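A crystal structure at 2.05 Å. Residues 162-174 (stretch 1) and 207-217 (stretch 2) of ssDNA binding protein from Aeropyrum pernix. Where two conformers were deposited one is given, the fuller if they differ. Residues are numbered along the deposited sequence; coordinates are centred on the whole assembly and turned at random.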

# COMPACT_ATOMS: atom_id res chain seq x y z
N VAL C 162 16.53 -12.79 33.34
CA VAL C 162 17.15 -12.06 32.25
C VAL C 162 16.09 -11.79 31.20
O VAL C 162 15.30 -12.68 30.87
CB VAL C 162 18.26 -12.90 31.61
CG1 VAL C 162 18.93 -12.10 30.51
CG2 VAL C 162 19.29 -13.30 32.66
N ARG C 163 16.05 -10.57 30.69
CA ARG C 163 15.23 -10.27 29.51
C ARG C 163 15.89 -9.15 28.72
O ARG C 163 16.78 -8.48 29.21
CB ARG C 163 13.77 -9.91 29.87
CG ARG C 163 13.55 -8.92 30.99
CD ARG C 163 13.86 -9.57 32.34
NE ARG C 163 13.25 -8.90 33.47
CZ ARG C 163 13.90 -8.58 34.59
NH1 ARG C 163 13.27 -7.98 35.58
NH2 ARG C 163 15.20 -8.87 34.71
N GLY C 164 15.47 -8.96 27.48
CA GLY C 164 16.12 -7.95 26.67
C GLY C 164 15.63 -7.99 25.26
O GLY C 164 14.68 -8.71 24.95
N ALA C 165 16.28 -7.22 24.39
CA ALA C 165 15.83 -7.09 23.02
C ALA C 165 16.98 -6.57 22.17
O ALA C 165 17.82 -5.83 22.69
CB ALA C 165 14.66 -6.10 22.97
N VAL C 166 17.01 -6.94 20.89
CA VAL C 166 17.91 -6.31 19.91
C VAL C 166 17.11 -5.99 18.65
O VAL C 166 16.08 -6.60 18.38
CB VAL C 166 19.12 -7.22 19.54
CG1 VAL C 166 19.99 -7.53 20.79
CG2 VAL C 166 18.64 -8.50 18.91
N VAL C 167 17.59 -5.02 17.89
CA VAL C 167 16.90 -4.63 16.66
C VAL C 167 17.66 -5.13 15.42
O VAL C 167 17.09 -5.20 14.33
CB VAL C 167 16.72 -3.11 16.56
CG1 VAL C 167 15.92 -2.61 17.74
CG2 VAL C 167 18.08 -2.41 16.48
N GLU C 168 18.93 -5.46 15.59
CA GLU C 168 19.75 -5.97 14.49
C GLU C 168 20.52 -7.16 15.03
O GLU C 168 20.84 -7.19 16.21
CB GLU C 168 20.77 -4.92 14.03
CG GLU C 168 20.15 -3.70 13.33
CD GLU C 168 21.16 -2.57 13.13
OE1 GLU C 168 22.37 -2.79 13.39
OE2 GLU C 168 20.75 -1.47 12.72
N PRO C 169 20.87 -8.13 14.16
CA PRO C 169 20.65 -8.11 12.71
C PRO C 169 19.22 -8.49 12.32
O PRO C 169 18.91 -8.48 11.15
CB PRO C 169 21.64 -9.18 12.19
CG PRO C 169 21.78 -10.15 13.36
CD PRO C 169 21.70 -9.27 14.58
N THR C 170 18.39 -8.81 13.30
CA THR C 170 16.97 -9.03 13.09
C THR C 170 16.31 -8.75 14.44
O THR C 170 16.93 -8.95 15.47
CB THR C 170 16.68 -10.47 12.60
OG1 THR C 170 15.34 -10.55 12.12
CG2 THR C 170 16.91 -11.50 13.72
N PRO C 171 15.08 -8.21 14.43
CA PRO C 171 14.50 -7.83 15.73
C PRO C 171 14.12 -9.05 16.59
O PRO C 171 13.34 -9.91 16.15
CB PRO C 171 13.26 -7.02 15.33
CG PRO C 171 13.54 -6.54 13.91
CD PRO C 171 14.28 -7.72 13.29
N LEU C 172 14.67 -9.09 17.80
CA LEU C 172 14.51 -10.23 18.71
C LEU C 172 14.19 -9.79 20.12
O LEU C 172 14.77 -8.84 20.64
CB LEU C 172 15.79 -11.07 18.76
CG LEU C 172 16.23 -11.73 17.46
CD1 LEU C 172 17.63 -12.29 17.64
CD2 LEU C 172 15.24 -12.83 17.09
N LEU C 173 13.26 -10.50 20.74
CA LEU C 173 12.87 -10.23 22.11
C LEU C 173 13.18 -11.44 22.98
O LEU C 173 12.67 -12.53 22.74
CB LEU C 173 11.39 -9.89 22.18
CG LEU C 173 11.06 -8.44 22.54
CD1 LEU C 173 11.80 -7.49 21.65
CD2 LEU C 173 9.55 -8.20 22.46
N LEU C 174 14.03 -11.25 23.98
CA LEU C 174 14.29 -12.30 24.95
C LEU C 174 13.31 -12.12 26.10
O LEU C 174 13.38 -11.13 26.83
CB LEU C 174 15.74 -12.20 25.45
CG LEU C 174 16.17 -13.21 26.52
CD1 LEU C 174 16.28 -14.60 25.93
CD2 LEU C 174 17.49 -12.77 27.15
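Stretch 2 (207-217) REAVRVVNEIL

The helix of stretch 2 packs closely on the hairpin of stretch 1, the CA atoms of Ala-165 and Ala-209 being 5.4 Å apart with valine, leucine and isoleucine side chains packed around them, and no hydrogen bond joins the two stretches. Stretch 1 pairs strand 162-166 with strand 172-174, the backbone bonds including Val-166 N to Leu-172 O (2.9 Å) and Leu-174 N to Gly-164 O (2.8 Å); the connecting loop contains a cis peptide before Pro-169. Residues 207-217 are helical throughout. The helix axis approaches that of the first strand to 7.1 Å, crossing at -127° and so running obliquely against it, and that of the second to 8.1 Å, at 46°, running obliquely along with it.

Ala-209 points toward the hairpin, its CB 3.4 Å from Val-166 O, 4.0 Å from Val-167 CG1 and 4.2 Å from Pro-171 CB. Leu-173, with chi1 off the usual wells at -112°, brings CD1 to 3.4 Å from Ala-209 CA. One turn on, Ala-165 CB meets Val-212 CG1 at 3.6 Å and Val-213 CG2 at 3.8 Å. Further along, Ile-216 CD1 lies 3.8 Å from Gly-164 CA, against the strand backbone. In the loop, Val-167 CG1 reaches Val-210 CG2 at 3.8 Å. The side-chain contacts are apolar, with strand carbonyl oxygens also lying against the helix; 426 Å² is buried over both sides.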

# COMPACT_ATOMS: atom_id res chain seq x y z
N ARG C 207 9.68 -2.24 15.84
CA ARG C 207 9.16 -1.32 16.87
C ARG C 207 8.99 -1.99 18.25
O ARG C 207 9.16 -1.34 19.28
CB ARG C 207 7.83 -0.69 16.41
CG ARG C 207 7.32 0.43 17.32
CD ARG C 207 6.09 1.14 16.71
NE ARG C 207 6.44 1.92 15.52
CZ ARG C 207 6.13 1.59 14.27
NH1 ARG C 207 5.42 0.50 14.01
NH2 ARG C 207 6.52 2.37 13.27
N GLU C 208 8.64 -3.27 18.28
CA GLU C 208 8.44 -3.93 19.56
C GLU C 208 9.79 -3.98 20.27
O GLU C 208 9.87 -3.74 21.48
CB GLU C 208 7.89 -5.34 19.39
CG GLU C 208 6.60 -5.42 18.58
CD GLU C 208 6.06 -6.85 18.48
OE1 GLU C 208 6.02 -7.42 17.37
OE2 GLU C 208 5.69 -7.41 19.53
N ALA C 209 10.83 -4.32 19.51
CA ALA C 209 12.16 -4.45 20.08
C ALA C 209 12.64 -3.08 20.51
O ALA C 209 13.21 -2.93 21.57
CB ALA C 209 13.14 -5.09 19.07
N VAL C 210 12.38 -2.06 19.69
CA VAL C 210 12.84 -0.70 20.04
C VAL C 210 12.26 -0.25 21.38
O VAL C 210 12.97 0.30 22.22
CB VAL C 210 12.51 0.35 18.93
CG1 VAL C 210 12.78 1.77 19.42
CG2 VAL C 210 13.29 0.07 17.65
N ARG C 211 10.98 -0.50 21.57
CA ARG C 211 10.29 -0.09 22.80
C ARG C 211 10.91 -0.75 24.04
O ARG C 211 11.09 -0.10 25.08
CB ARG C 211 8.80 -0.44 22.69
CG ARG C 211 7.97 -0.10 23.90
CD ARG C 211 7.13 1.15 23.67
NE ARG C 211 6.30 1.05 22.47
CZ ARG C 211 5.92 2.11 21.76
NH1 ARG C 211 6.32 3.32 22.13
NH2 ARG C 211 5.17 1.98 20.67
N VAL C 212 11.23 -2.03 23.94
CA VAL C 212 11.82 -2.75 25.07
C VAL C 212 13.23 -2.21 25.40
O VAL C 212 13.58 -1.99 26.57
CB VAL C 212 11.86 -4.27 24.83
CG1 VAL C 212 12.77 -4.97 25.85
CG2 VAL C 212 10.43 -4.86 24.88
N VAL C 213 14.03 -2.01 24.36
CA VAL C 213 15.37 -1.45 24.53
C VAL C 213 15.29 -0.11 25.26
O VAL C 213 16.00 0.12 26.24
CB VAL C 213 16.08 -1.30 23.16
CG1 VAL C 213 17.43 -0.56 23.30
CG2 VAL C 213 16.28 -2.67 22.54
N ASN C 214 14.42 0.78 24.78
CA ASN C 214 14.27 2.09 25.42
C ASN C 214 13.78 2.03 26.86
O ASN C 214 14.26 2.77 27.71
CB ASN C 214 13.35 3.00 24.59
CG ASN C 214 14.04 3.55 23.35
OD1 ASN C 214 15.28 3.61 23.30
ND2 ASN C 214 13.26 3.95 22.36
N GLU C 215 12.83 1.15 27.13
CA GLU C 215 12.31 1.04 28.48
C GLU C 215 13.40 0.51 29.41
O GLU C 215 13.48 0.90 30.57
CB GLU C 215 11.09 0.12 28.56
CG GLU C 215 10.59 -0.02 30.00
CD GLU C 215 9.40 -0.95 30.16
OE1 GLU C 215 8.89 -1.47 29.13
OE2 GLU C 215 8.96 -1.17 31.32
N ILE C 216 14.22 -0.40 28.91
CA ILE C 216 15.33 -0.91 29.72
C ILE C 216 16.38 0.17 29.92
O ILE C 216 16.85 0.39 31.03
CB ILE C 216 15.99 -2.13 29.06
CG1 ILE C 216 15.07 -3.35 29.13
CG2 ILE C 216 17.34 -2.41 29.74
CD1 ILE C 216 15.65 -4.59 28.44
N LEU C 217 16.79 0.84 28.86
CA LEU C 217 17.80 1.88 29.04
C LEU C 217 17.32 3.03 29.95
O LEU C 217 18.11 3.62 30.68
CB LEU C 217 18.31 2.40 27.69
CG LEU C 217 19.11 1.38 26.89
CD1 LEU C 217 19.45 1.91 25.52
CD2 LEU C 217 20.40 0.94 27.66